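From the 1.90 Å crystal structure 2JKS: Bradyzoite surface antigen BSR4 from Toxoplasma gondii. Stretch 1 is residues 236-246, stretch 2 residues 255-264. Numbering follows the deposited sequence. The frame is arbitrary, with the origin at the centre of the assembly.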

# COMPACT_ATOMS: atom_id res chain seq x y z
N ILE A 236 -32.88 10.95 3.86
CA ILE A 236 -33.10 9.69 3.14
C ILE A 236 -33.54 8.55 4.06
O ILE A 236 -34.21 7.61 3.62
CB ILE A 236 -31.90 9.29 2.23
CG1 ILE A 236 -30.61 8.99 3.03
CG2 ILE A 236 -31.69 10.37 1.16
CD1 ILE A 236 -29.49 8.50 2.19
N PHE A 237 -33.15 8.63 5.33
CA PHE A 237 -33.56 7.69 6.38
C PHE A 237 -34.28 8.50 7.47
O PHE A 237 -33.66 8.94 8.47
CB PHE A 237 -32.36 6.92 7.00
CG PHE A 237 -31.42 6.31 5.98
CD1 PHE A 237 -31.90 5.70 4.80
CD2 PHE A 237 -30.05 6.32 6.21
CE1 PHE A 237 -31.04 5.13 3.86
CE2 PHE A 237 -29.17 5.76 5.28
CZ PHE A 237 -29.68 5.17 4.11
N PRO A 238 -35.60 8.71 7.30
CA PRO A 238 -36.36 9.53 8.27
C PRO A 238 -36.15 9.17 9.75
O PRO A 238 -36.15 10.04 10.58
CB PRO A 238 -37.83 9.30 7.86
CG PRO A 238 -37.78 8.94 6.39
CD PRO A 238 -36.47 8.15 6.24
N LYS A 239 -35.93 7.89 10.06
CA LYS A 239 -35.69 7.41 11.44
C LYS A 239 -34.20 7.49 11.95
O LYS A 239 -33.87 7.05 13.08
CB LYS A 239 -36.20 5.96 11.55
CG LYS A 239 -37.70 5.83 11.21
CD LYS A 239 -38.13 4.37 11.05
CE LYS A 239 -39.64 4.28 10.76
NZ LYS A 239 -39.96 2.93 10.21
N PHE A 240 -33.33 8.03 11.10
CA PHE A 240 -31.90 8.11 11.40
C PHE A 240 -31.61 8.69 12.79
O PHE A 240 -32.23 9.67 13.20
CB PHE A 240 -31.21 8.99 10.36
CG PHE A 240 -29.71 9.11 10.56
CD1 PHE A 240 -28.85 8.09 10.13
CD2 PHE A 240 -29.17 10.27 11.15
CE1 PHE A 240 -27.47 8.20 10.32
CE2 PHE A 240 -27.80 10.41 11.33
CZ PHE A 240 -26.93 9.38 10.90
N LEU A 241 -30.64 8.09 13.48
CA LEU A 241 -30.05 8.68 14.69
C LEU A 241 -28.54 8.60 14.55
O LEU A 241 -28.03 7.67 13.92
CB LEU A 241 -30.43 7.85 15.93
CG LEU A 241 -31.91 7.53 16.27
CD1 LEU A 241 -32.00 6.71 17.54
CD2 LEU A 241 -32.73 8.77 16.42
N LYS A 242 -27.83 9.54 15.16
CA LYS A 242 -26.35 9.54 15.21
C LYS A 242 -25.80 8.23 15.73
O LYS A 242 -24.71 7.81 15.32
CB LYS A 242 -25.82 10.66 16.10
CG LYS A 242 -25.68 12.00 15.45
CD LYS A 242 -24.96 12.96 16.43
CE LYS A 242 -23.56 13.13 16.05
NZ LYS A 242 -23.15 14.49 16.51
N SER A 243 -26.55 7.57 16.62
CA SER A 243 -26.06 6.31 17.21
C SER A 243 -25.97 5.17 16.20
O SER A 243 -25.36 4.13 16.49
CB SER A 243 -26.95 5.88 18.40
OG SER A 243 -28.24 5.49 17.97
N TRP A 244 -26.58 5.35 15.02
CA TRP A 244 -26.46 4.35 13.94
C TRP A 244 -24.98 4.20 13.48
O TRP A 244 -24.58 3.18 12.94
CB TRP A 244 -27.35 4.74 12.75
CG TRP A 244 -28.87 4.59 12.90
CD1 TRP A 244 -29.61 4.46 14.06
CD2 TRP A 244 -29.84 4.65 11.82
NE1 TRP A 244 -30.96 4.39 13.75
CE2 TRP A 244 -31.12 4.53 12.39
CE3 TRP A 244 -29.72 4.80 10.44
CZ2 TRP A 244 -32.31 4.51 11.60
CZ3 TRP A 244 -30.90 4.78 9.65
CH2 TRP A 244 -32.17 4.63 10.24
N TRP A 245 -24.18 5.23 13.69
CA TRP A 245 -22.74 5.14 13.45
C TRP A 245 -21.99 4.92 14.74
O TRP A 245 -22.24 5.62 15.75
CB TRP A 245 -22.21 6.44 12.89
CG TRP A 245 -22.50 6.69 11.44
CD1 TRP A 245 -23.47 7.48 10.92
CD2 TRP A 245 -21.78 6.15 10.33
NE1 TRP A 245 -23.41 7.49 9.55
CE2 TRP A 245 -22.37 6.68 9.15
CE3 TRP A 245 -20.66 5.30 10.20
CZ2 TRP A 245 -21.89 6.37 7.87
CZ3 TRP A 245 -20.17 5.00 8.92
CH2 TRP A 245 -20.80 5.52 7.78
N VAL A 246 -21.10 3.94 14.72
CA VAL A 246 -20.08 3.79 15.77
C VAL A 246 -18.64 3.80 15.21
O VAL A 246 -18.27 3.04 14.31
CB VAL A 246 -20.41 2.67 16.86
CG1 VAL A 246 -21.81 2.07 16.73
CG2 VAL A 246 -19.30 1.62 17.04
N ALA A 255 -15.22 3.38 10.82
CA ALA A 255 -16.57 3.52 11.41
C ALA A 255 -17.57 2.53 10.75
O ALA A 255 -17.41 2.12 9.59
CB ALA A 255 -17.09 4.98 11.28
N THR A 256 -18.59 2.16 11.51
CA THR A 256 -19.58 1.20 11.06
C THR A 256 -20.97 1.78 11.20
O THR A 256 -21.41 2.16 12.30
CB THR A 256 -19.47 -0.09 11.89
OG1 THR A 256 -18.21 -0.73 11.63
CG2 THR A 256 -20.66 -1.03 11.58
N LEU A 257 -21.69 1.81 10.08
CA LEU A 257 -23.09 2.19 10.09
C LEU A 257 -23.96 0.92 10.20
O LEU A 257 -23.69 -0.06 9.51
CB LEU A 257 -23.42 2.94 8.80
CG LEU A 257 -24.89 3.27 8.55
CD1 LEU A 257 -25.38 4.31 9.53
CD2 LEU A 257 -25.07 3.79 7.10
N THR A 258 -24.93 0.92 11.13
CA THR A 258 -25.91 -0.16 11.28
C THR A 258 -27.26 0.48 11.19
O THR A 258 -27.63 1.30 12.06
CB THR A 258 -25.78 -0.89 12.63
OG1 THR A 258 -24.44 -1.38 12.76
CG2 THR A 258 -26.80 -2.05 12.73
N ILE A 259 -27.99 0.19 10.11
CA ILE A 259 -29.35 0.65 9.97
C ILE A 259 -30.23 -0.42 10.61
O ILE A 259 -30.25 -1.51 10.10
CB ILE A 259 -29.78 0.82 8.48
CG1 ILE A 259 -28.92 1.89 7.76
CG2 ILE A 259 -31.23 1.17 8.37
CD1 ILE A 259 -29.04 1.79 6.22
N PRO A 260 -30.96 -0.10 11.72
CA PRO A 260 -31.83 -1.11 12.34
C PRO A 260 -32.77 -1.73 11.29
O PRO A 260 -33.26 -1.05 10.36
CB PRO A 260 -32.60 -0.30 13.41
CG PRO A 260 -31.71 0.88 13.70
CD PRO A 260 -30.98 1.18 12.45
N GLN A 261 -32.97 -3.05 11.35
CA GLN A 261 -33.57 -3.71 10.16
C GLN A 261 -34.97 -3.25 9.80
O GLN A 261 -35.35 -3.35 8.65
CB GLN A 261 -33.51 -5.24 10.27
CG GLN A 261 -32.09 -5.75 10.41
CD GLN A 261 -32.01 -7.23 10.63
OE1 GLN A 261 -32.34 -7.73 11.70
NE2 GLN A 261 -31.52 -7.95 9.63
N THR A 262 -35.72 -2.76 10.76
CA THR A 262 -37.05 -2.22 10.52
C THR A 262 -37.05 -0.73 10.10
O THR A 262 -38.12 -0.16 9.86
CB THR A 262 -37.96 -2.39 11.77
OG1 THR A 262 -37.43 -1.65 12.88
CG2 THR A 262 -38.08 -3.89 12.15
N ASP A 263 -35.87 -0.14 9.99
CA ASP A 263 -35.73 1.32 9.74
C ASP A 263 -35.17 1.68 8.34
O ASP A 263 -34.81 2.82 8.11
CB ASP A 263 -34.79 1.92 10.76
CG ASP A 263 -35.41 2.07 12.15
OD1 ASP A 263 -36.63 1.97 12.30
OD2 ASP A 263 -34.65 2.33 13.09
N LEU A 264 -35.08 0.69 7.46
CA LEU A 264 -34.70 0.86 6.07
C LEU A 264 -35.77 1.70 5.37
O LEU A 264 -36.96 1.61 5.74
CB LEU A 264 -34.50 -0.50 5.40
CG LEU A 264 -33.11 -1.00 5.76
CD1 LEU A 264 -33.10 -2.35 6.48
CD2 LEU A 264 -32.11 -0.98 4.61
O HOH W 1 -33.32 3.78 15.30

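The two stretches meet as a short antiparallel ladder that opens into a side-chain contact dominated by Trp244. Two hydrogen bonds pair Val246 with Thr256: Val246 N to Thr256 O and Thr256 N to Val246 O, both 3.0 Å, with N-H...O angles of 170° and 160°. Trp245 and Leu257 form the adjoining non-hydrogen-bonded pair, where the CA atoms close to 4.5 Å. Thr258 N then donates to Trp244 O at 2.9 Å and 165°, so the pairing reaches back to the last residue of the 3-10 segment. Between these bonds, Leu257 CA approaches Trp244 O (3.4 Å) and Trp245 CA approaches Thr256 O (3.5 Å), with angles at H of 147° and 150°, as expected of CA-H...O contacts in a narrow antiparallel pair.

Trp245 and Leu257 share one face of the sheet. With chi1 at -77° (m) and chi2 at 101°, the indole of Trp245 lies across its partner: Leu257 CB is 3.6 Å from the centroid of the six-membered ring and 2° off its normal, a nearly axial CH-pi contact. The same ring brings Trp245 CE3 to 3.7 Å from Ala255 CB, an apolar contact. Leu257, at chi1 173° (t) and chi2 69° (p), places CD1 over a face of the Trp245 ring, 3.7 Å from Trp245 NE1, and also 3.8 Å from Trp244 CB, near the edge of that second indole. One methyl thus serves both tryptophans.

Trp244 is also an m rotamer, but its chi2 of 18° turns the indole differently, extending it along Ile259 and Pro260. Pro260 CD sits 3.5 Å from the centroid of the five-membered ring, 18° off the normal; its hydrogens, on a carbon bonded to nitrogen, suit the electron-rich face. Ile259 CG2 packs 3.8 Å from Trp244 CZ3, while Ile259 CD1, carried outward by a t chi2 (163°), lies over a face of the Phe237 ring, 4.0 Å from Phe237 CZ.

The polar edge of Trp244 is satisfied through water 1, which accepts from Trp244 NE1 at 2.9 Å and donates to Asp263 OD2 at 3.0 Å. Asp263, at chi1 -75° (m), also meets Lys239, whose extended m, t, t, t chain runs alongside the carboxylate: Lys239 CD is 3.1 Å from Asp263 OD1, whereas Lys239 NZ remains 4.0 Å from Asp263 OD1. The opposite charges are near each other, but beyond salt-bridge distance.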